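Local coordinates for oxidoreductase (Corynebacterium diphtheriae, PDB 3K1Y), which probably acts as an FMN-dependent oxidoreductase, as a member of the NADPH-dependent FMN reductase family, at residues A139-P142 with L143-M147; K75-E78 with I79-L83. All coordinates share one frame; numbering follows the deposited sequence.

From the N terminus, contact 2 (75-78 with 79-83) comes first, on helix 74-85, which leads into strand 88-94, the middle strand of the five-stranded parallel sheet. Contact 1 (139-142 with 143-147) follows on helix 135-146, which connects strand 120-127 to strand 150-159, one of the two edge strands of the sheet within this chain. Each contact joins successive turns of one helix, so neither closes a long loop; they stand in series, without nesting or crossing. The centres of contact 1 and contact 2 are about 20 Å apart, and the two do not touch. Contact 2 is largely at the surface, whereas contact 1 is buried between the sheet, helix 102-110 and other subunits of the tetrameric assembly.

Contact 1. Residues A139-P142 with L143-M147; sequences ALRP and LLSYM
L143 meets the preceding turn through its backbone N, which makes only a weak bond to A139 O at 3.4 Å. This is the C-terminal part of helix 135-146, the crossover helix of a beta-alpha-beta unit in a flavodoxin-like fold, running between strands 120-127 and 150-159. The helix is kinked at P142, whose ring nitrogen has no hydrogen to give to the turn before. With CG anti to the backbone N (chi1 179°), L143 sends its branches away from 139-142 and onto F104, K105 and Y100, while its CB stays close to L140 O. At L144 regular helical bonding resumes: L144 N reaches L140 O at 2.9 Å, nearly straight at the hydrogen (165°). The same carbonyl oxygen is also touched by the side chain, L144 CD2 lying 3.3 Å from L140 O. Together L140 and L144 face the sheet, both packing on I123. S145 grips R141 O twice. S145 N comes in nearly along the C=O axis, 2.8 Å from R141 O, and S145 OG, turned back beside its own N, approaches R141 O from above the carbonyl plane at 3.2 Å. The bent arginine chain carries R141 NH2 on to a hydrogen bond with V152 O, tying the helix to strand 150-159. R141 packs on S145 of the second subunit and S145 on R141 of that subunit, so this side of the helix faces an interface. Y146 turns its ring away from the preceding turn, and the ring meets that of H132 of the third subunit at a steep angle, with a bound sulfate nearby. Y146 N donates to P142 O at 2.9 Å, and Y146 CB rests 3.3 Å from the same oxygen.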
ATOM      1  N   ALA A 139      -3.987   1.806   3.828  1.00 13.98           N
ATOM      2  CA  ALA A 139      -5.069   0.892   4.182  1.00 12.85           C
ATOM      3  C   ALA A 139      -6.429   1.588   4.291  1.00 12.50           C
ATOM      4  O   ALA A 139      -7.375   1.183   3.616  1.00 11.83           O
ATOM      5  CB  ALA A 139      -4.740   0.156   5.484  1.00 12.69           C
ATOM      6  N   LEU A 140      -6.545   2.627   5.122  1.00 20.63           N
ATOM      7  CA  LEU A 140      -7.833   3.323   5.269  1.00 19.39           C
ATOM      8  C   LEU A 140      -8.216   4.202   4.095  1.00 18.74           C
ATOM      9  O   LEU A 140      -9.377   4.223   3.667  1.00 19.72           O
ATOM     10  CB  LEU A 140      -7.870   4.183   6.530  1.00 19.76           C
ATOM     11  CG  LEU A 140      -8.072   3.414   7.832  1.00 20.11           C
ATOM     12  CD1 LEU A 140      -6.727   2.877   8.297  1.00 20.51           C
ATOM     13  CD2 LEU A 140      -8.676   4.335   8.879  1.00 17.80           C
ATOM     14  N   ARG A 141      -7.245   4.939   3.579  1.00 13.24           N
ATOM     15  CA  ARG A 141      -7.497   5.824   2.459  1.00 13.21           C
ATOM     16  C   ARG A 141      -7.985   5.010   1.255  1.00 13.61           C
ATOM     17  O   ARG A 141      -9.063   5.258   0.717  1.00 14.97           O
ATOM     18  CB  ARG A 141      -6.215   6.601   2.134  1.00 13.10           C
ATOM     19  CG  ARG A 141      -6.401   7.724   1.134  1.00 13.37           C
ATOM     20  CD  ARG A 141      -5.543   8.925   1.496  1.00 14.14           C
ATOM     21  NE  ARG A 141      -6.352  10.128   1.355  1.00 21.96           N
ATOM     22  CZ  ARG A 141      -6.417  11.106   2.247  1.00 20.66           C
ATOM     23  NH1 ARG A 141      -5.710  11.045   3.368  1.00 17.12           N
ATOM     24  NH2 ARG A 141      -7.225  12.130   2.023  1.00 25.51           N
ATOM     25  N   PRO A 142      -7.211   4.010   0.831  1.00  7.92           N
ATOM     26  CA  PRO A 142      -7.668   3.223  -0.322  1.00  9.79           C
ATOM     27  C   PRO A 142      -9.081   2.661  -0.122  1.00 10.77           C
ATOM     28  O   PRO A 142      -9.862   2.589  -1.067  1.00 12.61           O
ATOM     29  CB  PRO A 142      -6.624   2.115  -0.427  1.00  9.26           C
ATOM     30  CG  PRO A 142      -5.370   2.782   0.143  1.00  8.65           C
ATOM     31  CD  PRO A 142      -5.930   3.503   1.350  1.00  6.86           C
ATOM     32  N   LEU A 143      -9.399   2.271   1.113  1.00 14.11           N
ATOM     33  CA  LEU A 143     -10.715   1.715   1.423  1.00 15.07           C
ATOM     34  C   LEU A 143     -11.824   2.749   1.253  1.00 16.54           C
ATOM     35  O   LEU A 143     -12.846   2.469   0.626  1.00 16.82           O
ATOM     36  CB  LEU A 143     -10.745   1.167   2.855  1.00 13.86           C
ATOM     37  CG  LEU A 143     -12.095   0.583   3.297  1.00 16.30           C
ATOM     38  CD1 LEU A 143     -12.463  -0.596   2.416  1.00 18.79           C
ATOM     39  CD2 LEU A 143     -12.028   0.146   4.764  1.00 13.94           C
ATOM     40  N   LEU A 144     -11.623   3.939   1.814  1.00 16.19           N
ATOM     41  CA  LEU A 144     -12.616   5.005   1.718  1.00 16.90           C
ATOM     42  C   LEU A 144     -12.717   5.539   0.296  1.00 18.15           C
ATOM     43  O   LEU A 144     -13.805   5.903  -0.159  1.00 18.64           O
ATOM     44  CB  LEU A 144     -12.279   6.149   2.680  1.00 16.78           C
ATOM     45  CG  LEU A 144     -12.852   6.060   4.101  1.00 17.41           C
ATOM     46  CD1 LEU A 144     -14.367   6.191   4.046  1.00 16.83           C
ATOM     47  CD2 LEU A 144     -12.452   4.745   4.756  1.00 15.88           C
ATOM     48  N   SER A 145     -11.584   5.588  -0.407  1.00 17.80           N
ATOM     49  CA  SER A 145     -11.584   6.069  -1.784  1.00 18.12           C
ATOM     50  C   SER A 145     -12.295   5.083  -2.690  1.00 18.30           C
ATOM     51  O   SER A 145     -12.997   5.483  -3.615  1.00 19.19           O
ATOM     52  CB  SER A 145     -10.160   6.292  -2.280  1.00 18.07           C
ATOM     53  OG  SER A 145      -9.567   7.367  -1.572  1.00 21.77           O
ATOM     54  N   TYR A 146     -12.111   3.794  -2.431  1.00 16.19           N
ATOM     55  CA  TYR A 146     -12.779   2.784  -3.234  1.00 17.58           C
ATOM     56  C   TYR A 146     -14.295   2.960  -3.148  1.00 18.36           C
ATOM     57  O   TYR A 146     -15.015   2.637  -4.088  1.00 19.70           O
ATOM     58  CB  TYR A 146     -12.431   1.373  -2.761  1.00 17.76           C
ATOM     59  CG  TYR A 146     -13.256   0.326  -3.470  1.00 18.19           C
ATOM     60  CD1 TYR A 146     -13.048   0.041  -4.823  1.00 19.42           C
ATOM     61  CD2 TYR A 146     -14.291  -0.334  -2.809  1.00 21.78           C
ATOM     62  CE1 TYR A 146     -13.860  -0.878  -5.498  1.00 23.03           C
ATOM     63  CE2 TYR A 146     -15.106  -1.247  -3.472  1.00 23.71           C
ATOM     64  CZ  TYR A 146     -14.889  -1.516  -4.810  1.00 24.60           C
ATOM     65  OH  TYR A 146     -15.707  -2.414  -5.455  1.00 26.84           O
HETATM   66  N   MSE A 147     -14.785   3.449  -2.014  1.00 48.13           N
HETATM   67  CA  MSE A 147     -16.218   3.648  -1.873  1.00 49.24           C
HETATM   68  C   MSE A 147     -16.623   5.042  -2.312  1.00 50.81           C
HETATM   69  O   MSE A 147     -17.766   5.464  -2.134  1.00 51.95           O
HETATM   70  CB  MSE A 147     -16.657   3.381  -0.441  1.00 47.97           C
HETATM   71  CG  MSE A 147     -16.741   1.902  -0.154  1.00 47.57           C
HETATM   72 SE   MSE A 147     -17.278   1.499   1.626  1.00 44.73          SE
HETATM   73  CE  MSE A 147     -15.550   1.665   2.458  1.00 43.05           C
TER

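Contact 2. Residues K75-E78 with I79-L83; sequences KLEE and ITSAL
T80 has its OG1 between its own backbone N and carbonyl carbon (chi1 56°), which turns the hydroxyl back to L76 O at 3.1 Å. S81 reaches its partner by a different rotation, OG beside the backbone N (chi1 -65°), and donates to E77 O at 2.9 Å. Two successive carbonyls thus each accept two bonds from one residue. At L76 O the backbone N of T80 arrives at 2.8 Å, almost perfectly straight at the hydrogen (179°), with OG1 tilted from the carbonyl plane. At E77 O the N and OG of S81 come from opposite faces of that plane. All four bonds link one turn to the next in helix 74-85, an amphipathic helix of the flavodoxin-like fold that precedes central strand 88-94. Toward the protein body, L76 and L83 are buried, T80 and L83 rest on L111, and I79 packs on L59. L76 CD1 meets the methyl T80 CG2 at 4.0 Å. On the outer side E77 OE2 lies 3.1 Å from S81 OG. K75 and I79 run side by side, pointing the same way, with K75 CG 3.8 Å from I79 CD1. I79 CG1 lies against K75 O at 3.0 Å.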
ATOM      1  N   LYS A  75     -31.388  -2.044  14.816  1.00 22.63           N
ATOM      2  CA  LYS A  75     -30.289  -1.183  15.227  1.00 20.76           C
ATOM      3  C   LYS A  75     -29.315  -0.849  14.100  1.00 19.88           C
ATOM      4  O   LYS A  75     -28.974   0.318  13.900  1.00 19.56           O
ATOM      5  CB  LYS A  75     -29.522  -1.802  16.398  1.00 20.05           C
ATOM      6  CG  LYS A  75     -28.267  -1.016  16.772  1.00 19.96           C
ATOM      7  CD  LYS A  75     -28.054  -0.980  18.268  1.00 22.42           C
ATOM      8  CE  LYS A  75     -27.875  -2.367  18.859  1.00 24.42           C
ATOM      9  NZ  LYS A  75     -27.883  -2.297  20.356  1.00 26.43           N
ATOM     10  N   LEU A  76     -28.871  -1.872  13.372  1.00 26.32           N
ATOM     11  CA  LEU A  76     -27.929  -1.691  12.271  1.00 25.16           C
ATOM     12  C   LEU A  76     -28.568  -0.918  11.117  1.00 25.35           C
ATOM     13  O   LEU A  76     -27.911  -0.082  10.489  1.00 25.55           O
ATOM     14  CB  LEU A  76     -27.421  -3.056  11.795  1.00 24.37           C
ATOM     15  CG  LEU A  76     -26.262  -3.157  10.796  1.00 24.63           C
ATOM     16  CD1 LEU A  76     -25.116  -2.224  11.179  1.00 18.83           C
ATOM     17  CD2 LEU A  76     -25.783  -4.604  10.770  1.00 24.60           C
ATOM     18  N   GLU A  77     -29.844  -1.183  10.844  1.00 24.01           N
ATOM     19  CA  GLU A  77     -30.540  -0.479   9.775  1.00 24.74           C
ATOM     20  C   GLU A  77     -30.584   1.006  10.118  1.00 23.76           C
ATOM     21  O   GLU A  77     -30.454   1.861   9.242  1.00 23.61           O
ATOM     22  CB  GLU A  77     -31.968  -1.008   9.606  1.00 26.56           C
ATOM     23  CG  GLU A  77     -32.759  -0.333   8.474  1.00 31.41           C
ATOM     24  CD  GLU A  77     -32.187  -0.626   7.089  1.00 39.78           C
ATOM     25  OE1 GLU A  77     -32.159  -1.811   6.685  1.00 41.52           O
ATOM     26  OE2 GLU A  77     -31.762   0.331   6.404  1.00 42.84           O
ATOM     27  N   GLU A  78     -30.765   1.314  11.399  1.00 18.04           N
ATOM     28  CA  GLU A  78     -30.806   2.706  11.826  1.00 18.26           C
ATOM     29  C   GLU A  78     -29.430   3.359  11.687  1.00 17.50           C
ATOM     30  O   GLU A  78     -29.315   4.521  11.282  1.00 17.42           O
ATOM     31  CB  GLU A  78     -31.289   2.807  13.270  1.00 18.56           C
ATOM     32  CG  GLU A  78     -32.789   2.736  13.411  1.00 20.56           C
ATOM     33  CD  GLU A  78     -33.240   2.693  14.857  1.00 23.01           C
ATOM     34  OE1 GLU A  78     -32.456   3.111  15.737  1.00 21.85           O
ATOM     35  OE2 GLU A  78     -34.383   2.252  15.107  1.00 22.30           O
ATOM     36  N   ILE A  79     -28.389   2.600  12.009  1.00 22.82           N
ATOM     37  CA  ILE A  79     -27.032   3.105  11.914  1.00 22.26           C
ATOM     38  C   ILE A  79     -26.597   3.348  10.472  1.00 22.44           C
ATOM     39  O   ILE A  79     -26.134   4.432  10.144  1.00 22.78           O
ATOM     40  CB  ILE A  79     -26.037   2.130  12.568  1.00 22.15           C
ATOM     41  CG1 ILE A  79     -26.407   1.943  14.044  1.00 21.86           C
ATOM     42  CG2 ILE A  79     -24.610   2.654  12.394  1.00 20.27           C
ATOM     43  CD1 ILE A  79     -25.638   0.855  14.739  1.00 31.03           C
ATOM     44  N   THR A  80     -26.751   2.348   9.608  1.00 16.41           N
ATOM     45  CA  THR A  80     -26.341   2.502   8.211  1.00 16.72           C
ATOM     46  C   THR A  80     -27.114   3.597   7.472  1.00 18.05           C
ATOM     47  O   THR A  80     -26.534   4.340   6.682  1.00 17.78           O
ATOM     48  CB  THR A  80     -26.470   1.171   7.414  1.00 16.50           C
ATOM     49  OG1 THR A  80     -27.812   0.683   7.505  1.00 16.14           O
ATOM     50  CG2 THR A  80     -25.526   0.125   7.964  1.00 14.16           C
ATOM     51  N   SER A  81     -28.412   3.704   7.735  1.00 17.18           N
ATOM     52  CA  SER A  81     -29.237   4.724   7.081  1.00 19.04           C
ATOM     53  C   SER A  81     -28.824   6.141   7.458  1.00 18.78           C
ATOM     54  O   SER A  81     -28.759   7.025   6.602  1.00 19.57           O
ATOM     55  CB  SER A  81     -30.716   4.517   7.418  1.00 20.50           C
ATOM     56  OG  SER A  81     -31.179   3.293   6.868  1.00 24.14           O
ATOM     57  N   ALA A  82     -28.545   6.356   8.739  1.00 18.04           N
ATOM     58  CA  ALA A  82     -28.132   7.667   9.208  1.00 18.23           C
ATOM     59  C   ALA A  82     -26.748   7.958   8.647  1.00 18.07           C
ATOM     60  O   ALA A  82     -26.465   9.079   8.223  1.00 18.46           O
ATOM     61  CB  ALA A  82     -28.109   7.707  10.746  1.00 17.58           C
ATOM     62  N   LEU A  83     -25.891   6.939   8.640  1.00 18.64           N
ATOM     63  CA  LEU A  83     -24.539   7.092   8.122  1.00 17.54           C
ATOM     64  C   LEU A  83     -24.593   7.683   6.717  1.00 17.80           C
ATOM     65  O   LEU A  83     -24.012   8.734   6.470  1.00 18.59           O
ATOM     66  CB  LEU A  83     -23.816   5.741   8.115  1.00 16.99           C
ATOM     67  CG  LEU A  83     -22.415   5.628   7.502  1.00 15.89           C
ATOM     68  CD1 LEU A  83     -21.415   6.535   8.206  1.00 11.39           C
ATOM     69  CD2 LEU A  83     -21.970   4.170   7.606  1.00 16.16           C
TER